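Local coordinates for lambda integrase (Enterobacteria phage lambda, PDB 1AE9) that integrates the phage genome into the host chromosome by site-specific recombination through its catalytic core and, with excisionase, excises the prophage, at the interface of chains A and B. Numbering follows the deposited sequence. Chains: chain A/B, Lambda integrase.

Contacts 1 and 2 are neighbouring parts of one interface between two copies of the integrase catalytic core, their C-alpha centres about 8 Å apart. Consecutive residues of helix 6-15 in chain A serve them, A:Gln14 in contact 1 and A:Tyr13 in contact 2, and the turn B:Asp73 to B:Gly76 runs through both, with B:Gly76 shared. The interface is not an exact two-fold. Contact 1 lies about 20 Å from B:Arg36 and contact 2 about 20 Å from A:Arg36, both catalytic arginines. Integrase works as a homotetramer, but this DNA-free pairing may belong to the crystal.

Contact 1: the interface of chains A and B. Residues chain A 14; chain B 10, 74-76.
The side-chain amide of A:Gln14 has one face covered by the two methyl groups of B:Leu10, which arrives from the opposite direction. Methyl CD1 of B:Leu10 sits over the amide nitrogen, 3.5 Å from NE2 of A:Gln14, while methyl CD2 of B:Leu10 caps the amide carbon, 4.0 Å from CD of A:Gln14. The main-chain carbonyl of B:Ala74 meets the same amide differently, lying beside its nitrogen and not above or below the group. There NE2 of A:Gln14 donates a weak hydrogen bond to O of B:Ala74, long at 3.4 Å but fairly straight, with 158° at the hydrogen. The chain behind the amide rests on the backbone of the B turn: CG of A:Gln14 lies 3.6 Å from CA of B:Leu75, and CB of A:Gln14 stands 4.0 Å from CA of B:Gly76. A bend at chi2 (-74°) lets the aliphatic part lie along this turn while the amide tips toward B:Leu10. The amide thus sits in the angle between B:Leu10 over its face and the B:Ala74 carbonyl at its nitrogen, probably held more by carbon packing than by the weak bond. Helix 6-15 serves both subunits here with different residues, A:Gln14 and B:Leu10, in keeping with the asymmetric pairing. The site helps join the two catalytic cores in this crystal, and may or may not be used by the recombining tetramer.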
loop_
_atom_site.group_PDB
_atom_site.type_symbol
_atom_site.label_atom_id
_atom_site.label_comp_id
_atom_site.label_asym_id
_atom_site.label_seq_id
_atom_site.Cartn_x
_atom_site.Cartn_y
_atom_site.Cartn_z
ATOM N N GLN A 14 2.937 -10.346 -23.921
ATOM C CA GLN A 14 3.984 -11.302 -24.297
ATOM C C GLN A 14 5.051 -11.309 -23.209
ATOM O O GLN A 14 5.488 -12.370 -22.749
ATOM C CB GLN A 14 4.622 -10.891 -25.637
ATOM C CG GLN A 14 5.725 -11.821 -26.169
ATOM C CD GLN A 14 7.053 -11.712 -25.411
ATOM O OE1 GLN A 14 7.598 -10.621 -25.253
ATOM N NE2 GLN A 14 7.573 -12.843 -24.942
ATOM N N LEU B 10 11.481 -13.966 -31.265
ATOM C CA LEU B 10 11.489 -12.593 -30.762
ATOM C C LEU B 10 12.710 -11.814 -31.244
ATOM O O LEU B 10 12.581 -10.651 -31.641
ATOM C CB LEU B 10 11.394 -12.578 -29.230
ATOM C CG LEU B 10 10.066 -13.133 -28.685
ATOM C CD1 LEU B 10 10.166 -13.428 -27.197
ATOM C CD2 LEU B 10 8.928 -12.158 -28.971
ATOM N N ALA B 74 2.346 -17.097 -25.644
ATOM C CA ALA B 74 3.798 -16.966 -25.548
ATOM C C ALA B 74 4.399 -15.800 -26.314
ATOM O O ALA B 74 5.383 -15.204 -25.870
ATOM C CB ALA B 74 4.469 -18.260 -25.977
ATOM N N LEU B 75 3.817 -15.483 -27.466
ATOM C CA LEU B 75 4.313 -14.394 -28.305
ATOM C C LEU B 75 3.389 -13.187 -28.332
ATOM O O LEU B 75 3.668 -12.218 -29.028
ATOM C CB LEU B 75 4.559 -14.888 -29.738
ATOM C CG LEU B 75 5.649 -15.953 -29.889
ATOM C CD1 LEU B 75 5.727 -16.417 -31.334
ATOM C CD2 LEU B 75 6.990 -15.399 -29.426
ATOM N N GLY B 76 2.302 -13.242 -27.567
ATOM C CA GLY B 76 1.366 -12.132 -27.530
ATOM C C GLY B 76 0.796 -11.787 -28.896
ATOM O O GLY B 76 0.794 -10.617 -29.295
#

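Contact 2: the interface of chains A and B. Residues chain A 13, 24, 85; chain B 71, 73, 76.
A chi1 of -170° turns the ring of A:Tyr13 away from its own main-chain nitrogen and out toward B:Asp73. CG of B:Asp73 stands opposite its own carbonyl carbon (chi1 -64°), which carries the carboxylate to the CE1 and OH side of the ring. The two side chains meet at a slant, ring and carboxylate planes 56° apart. The phenol OH of A:Tyr13 gives a weak hydrogen bond to the carboxylate oxygen OD1 of B:Asp73, 3.3 Å away, and ring carbon CE1 of A:Tyr13 packs 3.7 Å from the same OD1. Within chain B, ND1 of B:His71 donates to OD1 of B:Asp73 at 3.0 Å, nearly in the imidazole plane and from the syn side, but the bond is bent and the donor tilted out of the carboxylate plane. B:His71 probably helps to position the acceptor, and its ring also faces A:Lys85. On the A side, A:Arg24 braces the helix end. NE of A:Arg24 bonds to the carbonyl O of A:Tyr13 at 2.8 Å, and NH2 of A:Arg24 joins NE on the same face of the carbonyl, 3.1 Å from that O. CD of A:Arg24 also lies over one face of the tyrosine ring, toward the rim. NZ of the A:Lys85 amine lies 5.6 Å from OD2 of B:Asp73, too far for a salt bridge; with A:Arg24 nearby, it may favour a charged carboxylate. In this small polar part of the interface a tyrosine backed by A:Arg24 meets an aspartate that B:His71 probably helps to orient. It helps hold the two cores together in this crystal; the structure alone does not settle whether the tetramer uses it.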
loop_
_atom_site.group_PDB
_atom_site.type_symbol
_atom_site.label_atom_id
_atom_site.label_comp_id
_atom_site.label_asym_id
_atom_site.label_seq_id
_atom_site.Cartn_x
_atom_site.Cartn_y
_atom_site.Cartn_z
ATOM N N TYR A 13 1.780 -8.089 -22.780
ATOM C CA TYR A 13 1.166 -9.395 -22.543
ATOM C C TYR A 13 2.203 -10.485 -22.813
ATOM O O TYR A 13 2.334 -11.429 -22.034
ATOM C CB TYR A 13 -0.053 -9.574 -23.461
ATOM C CG TYR A 13 -0.911 -10.786 -23.158
ATOM C CD1 TYR A 13 -0.587 -12.040 -23.669
ATOM C CD2 TYR A 13 -2.048 -10.675 -22.360
ATOM C CE1 TYR A 13 -1.372 -13.152 -23.393
ATOM C CE2 TYR A 13 -2.838 -11.782 -22.077
ATOM C CZ TYR A 13 -2.494 -13.015 -22.595
ATOM O OH TYR A 13 -3.264 -14.122 -22.304
ATOM N N ARG A 24 -1.578 -11.865 -16.608
ATOM C CA ARG A 24 -2.255 -11.863 -17.903
ATOM C C ARG A 24 -3.772 -11.867 -17.741
ATOM O O ARG A 24 -4.486 -11.179 -18.479
ATOM C CB ARG A 24 -1.814 -13.062 -18.750
ATOM C CG ARG A 24 -0.436 -12.888 -19.371
ATOM C CD ARG A 24 -0.055 -14.076 -20.235
ATOM N NE ARG A 24 1.146 -13.813 -21.028
ATOM C CZ ARG A 24 1.976 -14.751 -21.484
ATOM N NH1 ARG A 24 1.754 -16.033 -21.229
ATOM N NH2 ARG A 24 3.032 -14.407 -22.209
ATOM N N LYS A 85 -10.749 -19.238 -17.188
ATOM C CA LYS A 85 -9.327 -19.375 -16.890
ATOM C C LYS A 85 -9.024 -18.947 -15.450
ATOM O O LYS A 85 -8.244 -19.600 -14.761
ATOM C CB LYS A 85 -8.492 -18.564 -17.894
ATOM C CG LYS A 85 -8.421 -19.200 -19.288
ATOM C CD LYS A 85 -8.493 -18.173 -20.432
ATOM C CE LYS A 85 -7.331 -17.187 -20.437
ATOM N NZ LYS A 85 -7.406 -16.257 -21.606
ATOM N N HIS B 71 -5.437 -16.859 -30.500
ATOM C CA HIS B 71 -4.305 -16.091 -30.007
ATOM C C HIS B 71 -3.231 -17.005 -29.450
ATOM O O HIS B 71 -3.519 -18.103 -28.990
ATOM C CB HIS B 71 -4.720 -15.027 -28.978
ATOM C CG HIS B 71 -5.454 -15.565 -27.788
ATOM N ND1 HIS B 71 -4.837 -15.807 -26.578
ATOM C CD2 HIS B 71 -6.765 -15.847 -27.603
ATOM C CE1 HIS B 71 -5.736 -16.209 -25.699
ATOM N NE2 HIS B 71 -6.915 -16.242 -26.296
ATOM N N ASP B 73 -0.380 -17.083 -26.710
ATOM C CA ASP B 73 0.041 -16.382 -25.494
ATOM C C ASP B 73 1.523 -16.089 -25.385
ATOM O O ASP B 73 1.907 -14.962 -25.087
ATOM C CB ASP B 73 -0.408 -17.131 -24.229
ATOM C CG ASP B 73 -1.922 -17.198 -24.084
ATOM O OD1 ASP B 73 -2.644 -16.365 -24.678
ATOM O OD2 ASP B 73 -2.396 -18.101 -23.368
ATOM N N GLY B 76 2.302 -13.242 -27.567
ATOM C CA GLY B 76 1.366 -12.132 -27.530
ATOM C C GLY B 76 0.796 -11.787 -28.896
ATOM O O GLY B 76 0.794 -10.617 -29.295
#